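Local atomic coordinates of nucleoporin NUP170 (Chaetomium thermophilum, PDB entry 5HAX), a protein that probably serves as a scaffold component of the nuclear pore complex, joining an N-terminal beta-propeller to a helical region. Residues A[143-148]-A[198-203]; A[254-257]-A[261-264]. One frame throughout, in Å; residues are numbered along the deposited sequence.

Contact 1: residues A[143-148]-A[198-203]; sequences IILLGV and HEIFYQ
Ile143 and Leu145 of one strand face Ile200 and Tyr202 of another, and everything that passes between residues 143-148 and 198-203 is apolar. The tightest meeting is methyl against methyl: CG2 of Ile143 lies 3.3 Å from CD1 of Ile200, closer than two carbons usually come. Torsions at both ends bring this about. In Ile143 a chi1 of -61° sets CG1 beside the backbone N and leaves CG2 anti to it, while Ile200 runs on extended beyond CB (chi2 -172°), which carries its CD1 across to the other strand. Leu145 touches aromatic carbon instead. Its CD1 methyl approaches the Tyr202 ring obliquely, 3.6 Å from CD2, and more loosely reaches CG2 of Ile200 at 4.3 Å, so one methyl spans both partners. Branched aliphatic chains suit these places because their methyls can pack between the two layers without any directional demand.

No hydrogen bond joins the segments. The strand axes are 10.2 Å apart at closest approach and cross at -45°, a spacing bridged by side chains alone; the backbone of 143-148 bonds within its own sheet, to strands 133-139 and 159-170. Tyr202 is apolar along its ring and polar at its end: its side chain is buried against Leu145, Val134 and Met167, while its hydroxyl is satisfied by a hydrogen bond with the backbone N of Lys123. On the far side of strand 198-202, Glu199 forms a salt bridge with Arg186 and a hydrogen bond with His218.

Strands 142-151 and 198-202 belong to two consecutive four-stranded antiparallel sheets, and hydrophobic packing of one such sheet against the next is characteristic of neighbouring blades in a beta-propeller, the fold of this Nup133-like N-terminal region.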
# COMPACT_ATOMS: atom_id res chain seq x y z
N ILE A 143 -14.53 -28.39 4.17
CA ILE A 143 -14.14 -27.14 3.52
C ILE A 143 -14.66 -27.19 2.09
O ILE A 143 -14.54 -28.21 1.41
CB ILE A 143 -12.61 -26.92 3.53
CG1 ILE A 143 -12.09 -26.84 4.97
CG2 ILE A 143 -12.27 -25.63 2.79
CD1 ILE A 143 -11.72 -28.19 5.56
N ILE A 144 -15.21 -26.06 1.63
CA ILE A 144 -15.88 -25.97 0.34
C ILE A 144 -15.23 -24.87 -0.47
O ILE A 144 -15.01 -23.76 0.04
CB ILE A 144 -17.39 -25.70 0.52
CG1 ILE A 144 -18.02 -26.78 1.41
CG2 ILE A 144 -18.09 -25.65 -0.83
CD1 ILE A 144 -19.37 -26.39 1.97
N LEU A 145 -14.92 -25.16 -1.73
CA LEU A 145 -14.37 -24.18 -2.66
C LEU A 145 -15.45 -23.75 -3.65
O LEU A 145 -16.16 -24.59 -4.21
CB LEU A 145 -13.18 -24.76 -3.43
CG LEU A 145 -12.04 -25.34 -2.60
CD1 LEU A 145 -10.94 -25.84 -3.53
CD2 LEU A 145 -11.50 -24.31 -1.62
N LEU A 146 -15.58 -22.44 -3.85
CA LEU A 146 -16.50 -21.88 -4.83
C LEU A 146 -15.74 -20.93 -5.74
O LEU A 146 -14.91 -20.14 -5.29
CB LEU A 146 -17.65 -21.11 -4.16
CG LEU A 146 -18.62 -21.93 -3.31
CD1 LEU A 146 -19.69 -21.02 -2.72
CD2 LEU A 146 -19.26 -23.04 -4.12
N GLY A 147 -16.01 -21.04 -7.04
CA GLY A 147 -15.47 -20.09 -7.98
C GLY A 147 -16.14 -18.73 -7.85
O GLY A 147 -17.33 -18.63 -7.55
N VAL A 148 -15.36 -17.68 -8.06
CA VAL A 148 -15.83 -16.31 -7.93
C VAL A 148 -15.39 -15.50 -9.14
O VAL A 148 -14.25 -15.65 -9.61
CB VAL A 148 -15.32 -15.65 -6.63
CG1 VAL A 148 -15.82 -14.21 -6.53
CG2 VAL A 148 -15.75 -16.46 -5.42
N HIS A 198 -2.62 -27.18 7.65
CA HIS A 198 -3.06 -28.02 6.54
C HIS A 198 -3.04 -27.21 5.25
O HIS A 198 -3.05 -25.98 5.27
CB HIS A 198 -4.47 -28.57 6.78
CG HIS A 198 -4.59 -29.40 8.02
ND1 HIS A 198 -4.76 -28.86 9.27
CD2 HIS A 198 -4.58 -30.75 8.19
CE1 HIS A 198 -4.84 -29.83 10.16
NE2 HIS A 198 -4.74 -30.99 9.53
N GLU A 199 -3.01 -27.93 4.13
CA GLU A 199 -3.09 -27.32 2.81
C GLU A 199 -4.13 -28.07 1.99
O GLU A 199 -4.23 -29.30 2.07
CB GLU A 199 -1.74 -27.35 2.08
CG GLU A 199 -1.78 -26.76 0.67
CD GLU A 199 -0.41 -26.57 0.06
OE1 GLU A 199 0.59 -27.02 0.66
OE2 GLU A 199 -0.33 -25.95 -1.03
N ILE A 200 -4.92 -27.32 1.22
CA ILE A 200 -5.91 -27.89 0.32
C ILE A 200 -5.34 -27.85 -1.09
O ILE A 200 -4.93 -26.78 -1.58
CB ILE A 200 -7.25 -27.13 0.39
CG1 ILE A 200 -7.89 -27.36 1.77
CG2 ILE A 200 -8.19 -27.60 -0.73
CD1 ILE A 200 -9.29 -26.82 1.90
N PHE A 201 -5.30 -29.01 -1.74
CA PHE A 201 -4.93 -29.12 -3.14
C PHE A 201 -6.19 -29.31 -3.98
O PHE A 201 -7.17 -29.90 -3.53
CB PHE A 201 -3.99 -30.31 -3.37
CG PHE A 201 -2.74 -30.26 -2.54
CD1 PHE A 201 -1.63 -29.55 -2.97
CD2 PHE A 201 -2.67 -30.94 -1.34
CE1 PHE A 201 -0.48 -29.51 -2.21
CE2 PHE A 201 -1.52 -30.91 -0.58
CZ PHE A 201 -0.42 -30.19 -1.01
N TYR A 202 -6.15 -28.80 -5.21
CA TYR A 202 -7.23 -29.07 -6.14
C TYR A 202 -6.71 -28.96 -7.57
O TYR A 202 -5.77 -28.21 -7.85
CB TYR A 202 -8.43 -28.14 -5.91
CG TYR A 202 -8.18 -26.67 -6.16
CD1 TYR A 202 -8.39 -26.11 -7.42
CD2 TYR A 202 -7.77 -25.83 -5.13
CE1 TYR A 202 -8.17 -24.77 -7.64
CE2 TYR A 202 -7.55 -24.49 -5.35
CZ TYR A 202 -7.76 -23.96 -6.61
OH TYR A 202 -7.54 -22.62 -6.83
N GLN A 203 -7.35 -29.72 -8.46
CA GLN A 203 -6.94 -29.79 -9.85
C GLN A 203 -8.18 -29.95 -10.72
O GLN A 203 -9.26 -30.34 -10.24
CB GLN A 203 -5.97 -30.95 -10.10
CG GLN A 203 -6.54 -32.31 -9.75
CD GLN A 203 -5.52 -33.42 -9.87
OE1 GLN A 203 -4.43 -33.22 -10.40
NE2 GLN A 203 -5.86 -34.60 -9.35

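Contact 2: residues A[254-257]-A[261-264]; sequences YHME and KLTK
Tyr254 and Lys264 face each other across the beta hairpin formed by strands 251-255 and 263-268, the last two strands of a four-stranded antiparallel sheet. They make a non-hydrogen-bonded pair, with CA atoms 4.2 Å apart. Their side chains cross obliquely, and the lysine sets its CG methylene over one face of the ring, toward the rim and 4.0 Å from the ring centroid, in a CH-pi contact. Lysine fits here because a methylene can rest on an aromatic ring while its ammonium group continues to a salt bridge with Glu267.

Leu262 supports the tyrosine nearer its root. With CG anti to the backbone N (chi1 -174°), it brings CD1 between Tyr254 CB, at 3.6 Å, and Met256 CG, at 3.7 Å. The Leu262 and Met256 side chains run alongside each other, pointing the same way, and these apolar chains pack toward Phe188 and Leu242, touching both.

His255 and Thr263, the hydrogen-bonded pair, direct their CB atoms to the other face. Their backbones exchange two nearly straight bonds, His255 N to Thr263 O (2.8 Å) and Thr263 N to His255 O (3.0 Å), while the imidazole leads away from the threonine.

Near the turn, long polar chains tolerate exposure. Glu257 crosses Lys261 at about a right angle, CG lying 3.5 Å from the lysine CB, so it is their aliphatic parts that meet. A chi1 of 56° turns the glutamate toward the partner strand, and its extended course then carries OE2 to 3.0 Å from Thr263 OG1.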
# COMPACT_ATOMS: atom_id res chain seq x y z
N TYR A 254 7.41 -21.05 8.34
CA TYR A 254 7.41 -22.15 7.39
C TYR A 254 7.85 -21.63 6.03
O TYR A 254 7.51 -20.51 5.65
CB TYR A 254 6.02 -22.79 7.28
CG TYR A 254 5.47 -23.33 8.58
CD1 TYR A 254 4.92 -22.48 9.52
CD2 TYR A 254 5.49 -24.69 8.85
CE1 TYR A 254 4.41 -22.97 10.71
CE2 TYR A 254 4.98 -25.19 10.03
CZ TYR A 254 4.44 -24.33 10.96
OH TYR A 254 3.93 -24.82 12.14
N HIS A 255 8.61 -22.45 5.30
CA HIS A 255 9.12 -22.09 3.99
C HIS A 255 8.53 -23.01 2.93
O HIS A 255 8.47 -24.23 3.13
CB HIS A 255 10.65 -22.16 3.95
CG HIS A 255 11.24 -21.84 2.61
ND1 HIS A 255 11.88 -22.77 1.83
CD2 HIS A 255 11.27 -20.68 1.91
CE1 HIS A 255 12.29 -22.21 0.71
NE2 HIS A 255 11.93 -20.93 0.74
N MET A 256 8.08 -22.42 1.82
CA MET A 256 7.52 -23.18 0.70
C MET A 256 8.66 -23.50 -0.27
O MET A 256 8.90 -22.80 -1.25
CB MET A 256 6.40 -22.39 0.03
CG MET A 256 5.21 -22.15 0.94
SD MET A 256 4.03 -20.98 0.23
CE MET A 256 3.91 -19.79 1.56
N GLU A 257 9.38 -24.58 0.03
CA GLU A 257 10.50 -25.00 -0.80
C GLU A 257 10.05 -25.56 -2.14
O GLU A 257 10.91 -25.83 -3.00
CB GLU A 257 11.34 -26.04 -0.06
CG GLU A 257 10.57 -27.27 0.41
CD GLU A 257 11.46 -28.31 1.06
OE1 GLU A 257 12.69 -28.09 1.11
OE2 GLU A 257 10.94 -29.35 1.51
N LYS A 261 5.26 -28.34 -1.17
CA LYS A 261 5.97 -28.59 0.07
C LYS A 261 5.84 -27.40 1.02
O LYS A 261 5.72 -26.25 0.59
CB LYS A 261 7.46 -28.87 -0.18
CG LYS A 261 7.75 -30.26 -0.71
CD LYS A 261 7.92 -30.28 -2.22
CE LYS A 261 9.26 -29.69 -2.64
NZ LYS A 261 9.45 -29.71 -4.11
N LEU A 262 5.85 -27.71 2.32
CA LEU A 262 5.88 -26.71 3.37
C LEU A 262 6.73 -27.26 4.50
O LEU A 262 6.41 -28.32 5.06
CB LEU A 262 4.47 -26.38 3.87
CG LEU A 262 4.37 -25.23 4.88
CD1 LEU A 262 4.59 -23.90 4.19
CD2 LEU A 262 3.02 -25.25 5.61
N THR A 263 7.81 -26.56 4.84
CA THR A 263 8.77 -27.01 5.84
C THR A 263 8.89 -25.99 6.95
O THR A 263 9.13 -24.81 6.69
CB THR A 263 10.15 -27.24 5.20
OG1 THR A 263 10.03 -28.13 4.09
CG2 THR A 263 11.12 -27.82 6.22
N LYS A 264 8.72 -26.44 8.20
CA LYS A 264 8.97 -25.58 9.34
C LYS A 264 10.47 -25.35 9.48
O LYS A 264 11.25 -26.30 9.52
CB LYS A 264 8.42 -26.21 10.62
CG LYS A 264 8.18 -25.19 11.75
CD LYS A 264 8.46 -25.77 13.14
CE LYS A 264 7.64 -27.01 13.43
NZ LYS A 264 7.87 -27.50 14.82

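Overall arrangement
Both contacts lie in the propeller, their centres 19 Å apart and their nearest atoms about 5 Å apart without touching. Contact 1 is wholly buried and joins two successive sheets; contact 2 holds together neighbouring strands within one sheet and is only partly buried. Their chemistry follows from this: the interface between sheets relies on aliphatic and aromatic side chains, whereas the hairpin adds paired backbone bonds and charged residues at its exposed margin. The blade containing 198-202 links them through Arg186, in the loop before strand 187-190, which also donates to the carbonyl of Lys261, and through Phe188 on that strand, which also touches Glu199.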